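Long-range contact in lipoprotein (Bacillus anthracis, PDB 4JG9), which is of unknown function but is probably a lipoprotein held at the bacterial membrane by a lipid anchor, and may bind lipid: residues P81-Y93 / L145-I159. Numbering follows the deposited sequence.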
ATOM      1  N   PRO A  81      11.793  -1.968  21.120  1.00 46.44           N
ATOM      2  CA  PRO A  81      12.493  -0.993  20.270  1.00 47.26           C
ATOM      3  C   PRO A  81      12.188  -1.215  18.787  1.00 48.28           C
ATOM      4  O   PRO A  81      12.179  -2.351  18.293  1.00 46.89           O
ATOM      5  CB  PRO A  81      13.977  -1.248  20.571  1.00 41.90           C
ATOM      6  CG  PRO A  81      14.034  -2.634  21.131  1.00 44.30           C
ATOM      7  CD  PRO A  81      12.710  -2.899  21.802  1.00 45.29           C
ATOM      8  N   ILE A  82      11.884  -0.119  18.100  1.00 51.35           N
ATOM      9  CA  ILE A  82      11.579  -0.165  16.676  1.00 51.30           C
ATOM     10  C   ILE A  82      12.741   0.385  15.863  1.00 52.47           C
ATOM     11  O   ILE A  82      13.096   1.561  15.963  1.00 48.64           O
ATOM     12  CB  ILE A  82      10.297   0.610  16.389  1.00 48.49           C
ATOM     13  CG1 ILE A  82       9.116  -0.136  17.014  1.00 53.35           C
ATOM     14  CG2 ILE A  82      10.090   0.797  14.907  1.00 43.65           C
ATOM     15  CD1 ILE A  82       7.986   0.762  17.419  1.00 56.92           C
ATOM     16  N   ILE A  83      13.332  -0.476  15.051  1.00 56.85           N
ATOM     17  CA  ILE A  83      14.502  -0.096  14.276  1.00 59.92           C
ATOM     18  C   ILE A  83      14.078   0.059  12.824  1.00 52.08           C
ATOM     19  O   ILE A  83      13.517  -0.871  12.249  1.00 53.00           O
ATOM     20  CB  ILE A  83      15.605  -1.173  14.376  1.00 60.18           C
ATOM     21  CG1 ILE A  83      15.846  -1.576  15.835  1.00 54.03           C
ATOM     22  CG2 ILE A  83      16.888  -0.669  13.784  1.00 41.08           C
ATOM     23  CD1 ILE A  83      16.353  -0.470  16.675  1.00 47.11           C
ATOM     24  N   ALA A  84      14.355   1.216  12.226  1.00 47.53           N
ATOM     25  CA  ALA A  84      13.929   1.455  10.850  1.00 50.10           C
ATOM     26  C   ALA A  84      14.494   0.376   9.944  1.00 54.55           C
ATOM     27  O   ALA A  84      15.640  -0.053  10.129  1.00 57.87           O
ATOM     28  CB  ALA A  84      14.340   2.837  10.367  1.00 45.64           C
ATOM     29  N   ASN A  85      13.658  -0.096   9.018  1.00 49.73           N
ATOM     30  CA  ASN A  85      14.053  -1.105   8.035  1.00 51.34           C
ATOM     31  C   ASN A  85      14.412  -2.465   8.621  1.00 51.74           C
ATOM     32  O   ASN A  85      15.199  -3.214   8.052  1.00 54.47           O
ATOM     33  CB  ASN A  85      15.177  -0.565   7.146  1.00 54.07           C
ATOM     34  CG  ASN A  85      14.744   0.671   6.369  1.00 57.94           C
ATOM     35  OD1 ASN A  85      13.729   0.655   5.652  1.00 59.62           O
ATOM     36  ND2 ASN A  85      15.482   1.759   6.543  1.00 54.65           N
ATOM     37  N   GLU A  86      13.832  -2.763   9.777  1.00 51.51           N
ATOM     38  CA  GLU A  86      13.962  -4.074  10.397  1.00 54.54           C
ATOM     39  C   GLU A  86      12.577  -4.582  10.759  1.00 55.76           C
ATOM     40  O   GLU A  86      11.893  -3.992  11.599  1.00 63.75           O
ATOM     41  CB  GLU A  86      14.828  -4.002  11.658  1.00 55.14           C
ATOM     42  CG  GLU A  86      16.310  -4.204  11.406  1.00 65.18           C
ATOM     43  CD  GLU A  86      17.119  -4.339  12.693  1.00 73.77           C
ATOM     44  OE1 GLU A  86      18.342  -4.072  12.655  1.00 76.74           O
ATOM     45  OE2 GLU A  86      16.537  -4.713  13.739  1.00 74.00           O
ATOM     46  N   LYS A  87      12.180  -5.692  10.153  1.00 49.55           N
ATOM     47  CA  LYS A  87      10.910  -6.321  10.486  1.00 48.69           C
ATOM     48  C   LYS A  87      10.969  -6.817  11.933  1.00 53.25           C
ATOM     49  O   LYS A  87      11.890  -7.531  12.321  1.00 57.05           O
ATOM     50  CB  LYS A  87      10.600  -7.468   9.514  1.00 47.35           C
ATOM     51  CG  LYS A  87      10.078  -7.018   8.139  1.00 51.02           C
ATOM     52  CD  LYS A  87      10.825  -7.689   6.974  1.00 58.01           C
ATOM     53  CE  LYS A  87      10.347  -7.195   5.579  1.00 78.55           C
ATOM     54  NZ  LYS A  87      10.793  -5.806   5.205  1.00 76.62           N
ATOM     55  N   ASN A  88      10.035  -6.353  12.752  1.00 55.45           N
ATOM     56  CA  ASN A  88       9.986  -6.758  14.151  1.00 58.19           C
ATOM     57  C   ASN A  88       8.584  -7.226  14.498  1.00 53.13           C
ATOM     58  O   ASN A  88       7.596  -6.517  14.251  1.00 48.44           O
ATOM     59  CB  ASN A  88      10.419  -5.604  15.063  1.00 62.85           C
ATOM     60  CG  ASN A  88      10.507  -6.008  16.543  1.00 69.45           C
ATOM     61  OD1 ASN A  88      10.720  -7.180  16.879  1.00 73.52           O
ATOM     62  ND2 ASN A  88      10.380  -5.018  17.432  1.00 68.07           N
ATOM     63  N   GLU A  89       8.485  -8.443  15.026  1.00 47.95           N
ATOM     64  CA  GLU A  89       7.189  -8.946  15.447  1.00 45.65           C
ATOM     65  C   GLU A  89       6.882  -8.323  16.801  1.00 50.01           C
ATOM     66  O   GLU A  89       7.612  -8.534  17.772  1.00 50.75           O
ATOM     67  CB  GLU A  89       7.189 -10.471  15.527  1.00 41.42           C
ATOM     68  CG  GLU A  89       5.824 -11.073  15.861  1.00 46.66           C
ATOM     69  CD  GLU A  89       5.853 -12.595  15.975  1.00 55.39           C
ATOM     70  OE1 GLU A  89       6.539 -13.117  16.884  1.00 63.48           O
ATOM     71  OE2 GLU A  89       5.190 -13.268  15.153  1.00 57.52           O
ATOM     72  N   ILE A  90       5.814  -7.540  16.871  1.00 50.82           N
ATOM     73  CA  ILE A  90       5.494  -6.886  18.126  1.00 52.88           C
ATOM     74  C   ILE A  90       4.106  -7.260  18.602  1.00 50.23           C
ATOM     75  O   ILE A  90       3.136  -7.229  17.847  1.00 50.47           O
ATOM     76  CB  ILE A  90       5.637  -5.359  18.011  1.00 55.38           C
ATOM     77  CG1 ILE A  90       7.098  -5.033  17.690  1.00 57.11           C
ATOM     78  CG2 ILE A  90       5.217  -4.684  19.317  1.00 53.68           C
ATOM     79  CD1 ILE A  90       7.431  -3.574  17.538  1.00 57.64           C
HETATM   80  N   MSE A  91       4.022  -7.651  19.864  1.00 45.66           N
HETATM   81  CA  MSE A  91       2.748  -8.048  20.410  1.00 51.33           C
HETATM   82  C   MSE A  91       1.836  -6.839  20.642  1.00 52.52           C
HETATM   83  O   MSE A  91       2.235  -5.838  21.253  1.00 52.53           O
HETATM   84  CB  MSE A  91       2.954  -8.882  21.673  1.00 58.39           C
HETATM   85  CG  MSE A  91       2.956 -10.399  21.382  1.00 69.25           C
HETATM   86 SE   MSE A  91       1.103 -11.013  21.201  0.80 62.84          SE
HETATM   87  CE  MSE A  91       0.474  -9.780  22.563  1.00134.29           C
ATOM     88  N   TRP A  92       0.620  -6.923  20.114  1.00 47.17           N
ATOM     89  CA  TRP A  92      -0.369  -5.876  20.330  1.00 43.65           C
ATOM     90  C   TRP A  92      -1.400  -6.335  21.350  1.00 43.91           C
ATOM     91  O   TRP A  92      -1.708  -7.529  21.435  1.00 45.84           O
ATOM     92  CB  TRP A  92      -1.034  -5.483  19.020  1.00 41.35           C
ATOM     93  CG  TRP A  92      -0.194  -4.546  18.233  1.00 45.96           C
ATOM     94  CD1 TRP A  92       1.019  -4.818  17.657  1.00 47.01           C
ATOM     95  CD2 TRP A  92      -0.489  -3.180  17.925  1.00 43.13           C
ATOM     96  NE1 TRP A  92       1.502  -3.700  17.018  1.00 44.17           N
ATOM     97  CE2 TRP A  92       0.594  -2.682  17.159  1.00 44.10           C
ATOM     98  CE3 TRP A  92      -1.559  -2.329  18.218  1.00 44.10           C
ATOM     99  CZ2 TRP A  92       0.637  -1.370  16.680  1.00 43.62           C
ATOM    100  CZ3 TRP A  92      -1.515  -1.017  17.740  1.00 47.14           C
ATOM    101  CH2 TRP A  92      -0.423  -0.555  16.979  1.00 45.93           C
ATOM    102  N   TYR A  93      -1.916  -5.384  22.127  1.00 40.79           N
ATOM    103  CA  TYR A  93      -2.832  -5.695  23.218  1.00 43.91           C
ATOM    104  C   TYR A  93      -4.116  -4.886  23.112  1.00 45.62           C
ATOM    105  O   TYR A  93      -4.076  -3.649  22.993  1.00 43.95           O
ATOM    106  CB  TYR A  93      -2.160  -5.412  24.566  1.00 42.90           C
ATOM    107  CG  TYR A  93      -0.934  -6.248  24.838  1.00 44.55           C
ATOM    108  CD1 TYR A  93       0.315  -5.854  24.374  1.00 44.68           C
ATOM    109  CD2 TYR A  93      -1.016  -7.422  25.578  1.00 43.37           C
ATOM    110  CE1 TYR A  93       1.452  -6.615  24.633  1.00 46.63           C
ATOM    111  CE2 TYR A  93       0.110  -8.190  25.839  1.00 44.42           C
ATOM    112  CZ  TYR A  93       1.343  -7.780  25.368  1.00 48.56           C
ATOM    113  OH  TYR A  93       2.470  -8.534  25.620  1.00 50.98           O
ATOM    114  N   LEU A 145       1.968  -8.735  15.592  1.00 48.83           N
ATOM    115  CA  LEU A 145       2.023  -8.074  14.300  1.00 41.51           C
ATOM    116  C   LEU A 145       3.466  -7.774  13.927  1.00 40.61           C
ATOM    117  O   LEU A 145       4.233  -7.219  14.728  1.00 44.94           O
ATOM    118  CB  LEU A 145       1.244  -6.762  14.348  1.00 42.16           C
ATOM    119  CG  LEU A 145      -0.245  -6.884  14.659  1.00 44.00           C
ATOM    120  CD1 LEU A 145      -0.884  -5.498  14.714  1.00 42.05           C
ATOM    121  CD2 LEU A 145      -0.917  -7.755  13.619  1.00 40.63           C
ATOM    122  N   THR A 146       3.842  -8.126  12.708  1.00 33.80           N
ATOM    123  CA  THR A 146       5.185  -7.828  12.240  1.00 37.20           C
ATOM    124  C   THR A 146       5.171  -6.507  11.481  1.00 45.32           C
ATOM    125  O   THR A 146       4.430  -6.337  10.499  1.00 45.50           O
ATOM    126  CB  THR A 146       5.740  -8.964  11.367  1.00 38.06           C
ATOM    127  OG1 THR A 146       5.737 -10.180  12.125  1.00 45.25           O
ATOM    128  CG2 THR A 146       7.165  -8.669  10.932  1.00 35.97           C
HETATM  129  N   MSE A 147       5.990  -5.569  11.946  1.00 47.16           N
HETATM  130  CA  MSE A 147       5.974  -4.219  11.401  1.00 45.20           C
HETATM  131  C   MSE A 147       7.336  -3.785  10.921  1.00 41.70           C
HETATM  132  O   MSE A 147       8.356  -4.322  11.354  1.00 43.47           O
HETATM  133  CB  MSE A 147       5.515  -3.228  12.469  1.00 48.92           C
HETATM  134  CG  MSE A 147       4.218  -3.595  13.152  1.00 57.45           C
HETATM  135 SE   MSE A 147       3.618  -2.222  14.417  1.00 82.48          SE
HETATM  136  CE  MSE A 147       4.860  -2.520  15.773  1.00 35.46           C
ATOM    137  N   SER A 148       7.347  -2.777  10.054  1.00 43.81           N
ATOM    138  CA  SER A 148       8.582  -2.154   9.619  1.00 42.90           C
ATOM    139  C   SER A 148       8.308  -0.707   9.212  1.00 44.23           C
ATOM    140  O   SER A 148       7.330  -0.441   8.519  1.00 43.47           O
ATOM    141  CB  SER A 148       9.188  -2.941   8.453  1.00 42.80           C
ATOM    142  OG  SER A 148      10.494  -2.468   8.145  1.00 45.17           O
ATOM    143  N   LEU A 149       9.152   0.217   9.669  1.00 43.30           N
ATOM    144  CA  LEU A 149       9.085   1.626   9.274  1.00 42.00           C
ATOM    145  C   LEU A 149      10.291   1.968   8.405  1.00 44.66           C
ATOM    146  O   LEU A 149      11.417   1.564   8.712  1.00 46.03           O
ATOM    147  CB  LEU A 149       9.074   2.550  10.493  1.00 51.76           C
ATOM    148  CG  LEU A 149       7.768   2.777  11.267  1.00 56.20           C
ATOM    149  CD1 LEU A 149       6.629   2.971  10.278  1.00 56.85           C
ATOM    150  CD2 LEU A 149       7.484   1.649  12.238  1.00 54.23           C
ATOM    151  N   PRO A 150      10.063   2.708   7.313  1.00 45.79           N
ATOM    152  CA  PRO A 150      11.108   2.970   6.316  1.00 46.98           C
ATOM    153  C   PRO A 150      12.240   3.885   6.767  1.00 49.69           C
ATOM    154  O   PRO A 150      13.314   3.809   6.177  1.00 53.13           O
ATOM    155  CB  PRO A 150      10.341   3.626   5.158  1.00 47.99           C
ATOM    156  CG  PRO A 150       9.093   4.161   5.768  1.00 47.87           C
ATOM    157  CD  PRO A 150       8.750   3.240   6.906  1.00 46.09           C
ATOM    158  N   SER A 151      12.034   4.728   7.772  1.00 50.98           N
ATOM    159  CA  SER A 151      13.121   5.607   8.198  1.00 48.29           C
ATOM    160  C   SER A 151      12.960   5.988   9.654  1.00 49.96           C
ATOM    161  O   SER A 151      11.865   5.890  10.203  1.00 53.16           O
ATOM    162  CB  SER A 151      13.198   6.866   7.326  1.00 48.74           C
ATOM    163  OG  SER A 151      12.128   7.753   7.605  1.00 48.90           O
ATOM    164  N   SER A 152      14.054   6.428  10.273  1.00 51.58           N
ATOM    165  CA  SER A 152      14.050   6.757  11.691  1.00 51.34           C
ATOM    166  C   SER A 152      13.424   8.120  11.956  1.00 53.45           C
ATOM    167  O   SER A 152      13.603   9.059  11.179  1.00 56.60           O
ATOM    168  CB  SER A 152      15.469   6.740  12.247  1.00 46.64           C
ATOM    169  OG  SER A 152      16.216   7.832  11.746  1.00 53.62           O
ATOM    170  N   GLY A 153      12.719   8.219  13.079  1.00 48.43           N
ATOM    171  CA  GLY A 153      12.055   9.446  13.469  1.00 41.39           C
ATOM    172  C   GLY A 153      10.737   9.132  14.143  1.00 47.01           C
ATOM    173  O   GLY A 153      10.463   7.980  14.473  1.00 46.06           O
ATOM    174  N   LEU A 154       9.900  10.149  14.315  1.00 48.37           N
ATOM    175  CA  LEU A 154       8.583   9.951  14.902  1.00 45.27           C
ATOM    176  C   LEU A 154       7.561   9.617  13.812  1.00 47.64           C
ATOM    177  O   LEU A 154       7.575  10.186  12.705  1.00 47.98           O
ATOM    178  CB  LEU A 154       8.152  11.195  15.683  1.00 44.57           C
ATOM    179  CG  LEU A 154       9.005  11.596  16.906  1.00 47.99           C
ATOM    180  CD1 LEU A 154       8.584  12.941  17.475  1.00 42.78           C
ATOM    181  CD2 LEU A 154       8.900  10.535  17.981  1.00 45.22           C
ATOM    182  N   TRP A 155       6.697   8.660  14.136  1.00 44.61           N
ATOM    183  CA  TRP A 155       5.640   8.194  13.260  1.00 41.55           C
ATOM    184  C   TRP A 155       4.357   8.155  14.061  1.00 45.09           C
ATOM    185  O   TRP A 155       4.357   7.704  15.208  1.00 49.16           O
ATOM    186  CB  TRP A 155       5.944   6.778  12.762  1.00 41.77           C
ATOM    187  CG  TRP A 155       7.093   6.707  11.799  1.00 41.93           C
ATOM    188  CD1 TRP A 155       8.421   6.672  12.111  1.00 44.48           C
ATOM    189  CD2 TRP A 155       7.016   6.663  10.364  1.00 37.63           C
ATOM    190  NE1 TRP A 155       9.175   6.614  10.958  1.00 47.34           N
ATOM    191  CE2 TRP A 155       8.335   6.608   9.875  1.00 42.88           C
ATOM    192  CE3 TRP A 155       5.956   6.670   9.450  1.00 42.74           C
ATOM    193  CZ2 TRP A 155       8.625   6.552   8.509  1.00 48.93           C
ATOM    194  CZ3 TRP A 155       6.243   6.619   8.088  1.00 41.15           C
ATOM    195  CH2 TRP A 155       7.563   6.562   7.631  1.00 43.07           C
ATOM    196  N   VAL A 156       3.264   8.626  13.470  1.00 47.23           N
ATOM    197  CA  VAL A 156       1.958   8.459  14.084  1.00 45.81           C
ATOM    198  C   VAL A 156       1.290   7.211  13.514  1.00 46.58           C
ATOM    199  O   VAL A 156       1.344   6.954  12.304  1.00 44.98           O
ATOM    200  CB  VAL A 156       1.052   9.699  13.914  1.00 46.80           C
ATOM    201  CG1 VAL A 156       0.777   9.984  12.428  1.00 47.98           C
ATOM    202  CG2 VAL A 156      -0.264   9.524  14.702  1.00 40.29           C
ATOM    203  N   LEU A 157       0.687   6.422  14.392  1.00 46.91           N
ATOM    204  CA  LEU A 157      -0.002   5.215  13.971  1.00 45.74           C
ATOM    205  C   LEU A 157      -1.513   5.406  14.072  1.00 47.56           C
ATOM    206  O   LEU A 157      -2.056   5.454  15.173  1.00 50.43           O
ATOM    207  CB  LEU A 157       0.429   4.058  14.860  1.00 43.09           C
ATOM    208  CG  LEU A 157       1.609   3.200  14.414  1.00 45.38           C
ATOM    209  CD1 LEU A 157       2.739   4.036  13.900  1.00 40.72           C
ATOM    210  CD2 LEU A 157       2.081   2.347  15.588  1.00 45.41           C
ATOM    211  N   ASN A 158      -2.189   5.525  12.930  1.00 42.39           N
ATOM    212  CA  ASN A 158      -3.648   5.682  12.925  1.00 40.78           C
ATOM    213  C   ASN A 158      -4.330   4.330  12.834  1.00 41.43           C
ATOM    214  O   ASN A 158      -4.043   3.547  11.936  1.00 45.05           O
ATOM    215  CB  ASN A 158      -4.094   6.575  11.774  1.00 35.96           C
ATOM    216  CG  ASN A 158      -3.403   7.908  11.788  1.00 43.16           C
ATOM    217  OD1 ASN A 158      -3.722   8.771  12.612  1.00 48.27           O
ATOM    218  ND2 ASN A 158      -2.430   8.088  10.884  1.00 39.26           N
ATOM    219  N   ILE A 159      -5.210   4.044  13.786  1.00 42.00           N
ATOM    220  CA  ILE A 159      -5.756   2.703  13.930  1.00 40.55           C
ATOM    221  C   ILE A 159      -7.252   2.683  13.618  1.00 40.55           C
ATOM    222  O   ILE A 159      -8.015   3.523  14.109  1.00 41.77           O
ATOM    223  CB  ILE A 159      -5.491   2.141  15.347  1.00 41.52           C
ATOM    224  CG1 ILE A 159      -3.989   2.084  15.636  1.00 42.37           C
ATOM    225  CG2 ILE A 159      -6.112   0.768  15.528  1.00 37.32           C
ATOM    226  CD1 ILE A 159      -3.677   2.429  17.076  1.00 45.05           C
TER
HETATM  227  O   HOH W   1      11.064  -0.936  11.679  1.00 45.82           O
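The indole of Trp-92 is wedged between strands 145-147 and 153-159. Leu-145 lays CD1 over one ring face, a CH-pi contact 3.6 Å from the centroid of the five-membered ring. Met-147, a selenomethionine, meets the ring edge instead: SE stands 3.7 Å from Trp-92 NE1, a Met-aromatic contact. The bend at its last torsion (chi3 -73°) sets CE against Ile-90 CD1 while CE still lies near Trp-92 NE1. Leu-157 CD2 lies 4.1 Å from Trp-92 CH2, and Ile-159 CD1 lies 4.1 Å from Trp-92 CZ3, both near the ring plane. Trp-92 thus joins two antiparallel sheets, consistent with a beta-sandwich-like core. Strands 88-93 and 145-147 are neighbours in one sheet, and 153-159 belongs to the other. Four backbone bonds pair the neighbours, including Ile-90 N to Leu-145 O at 2.7 Å, nearly straight at 178°. The outer side is looser. There Glu-89 CB and CG only brush Thr-146 OG1, and Lys-87 CB lies 3.9 Å from Thr-146 CG2. Beyond the strands, a type II turn from Ile-83 to Glu-86 rests on 149-151. Asn-85 N bonds Leu-149 O, while exposed Asn-85 makes a weak bond from ND2 to Pro-150 O. One water links Glu-86 O to Leu-149 N.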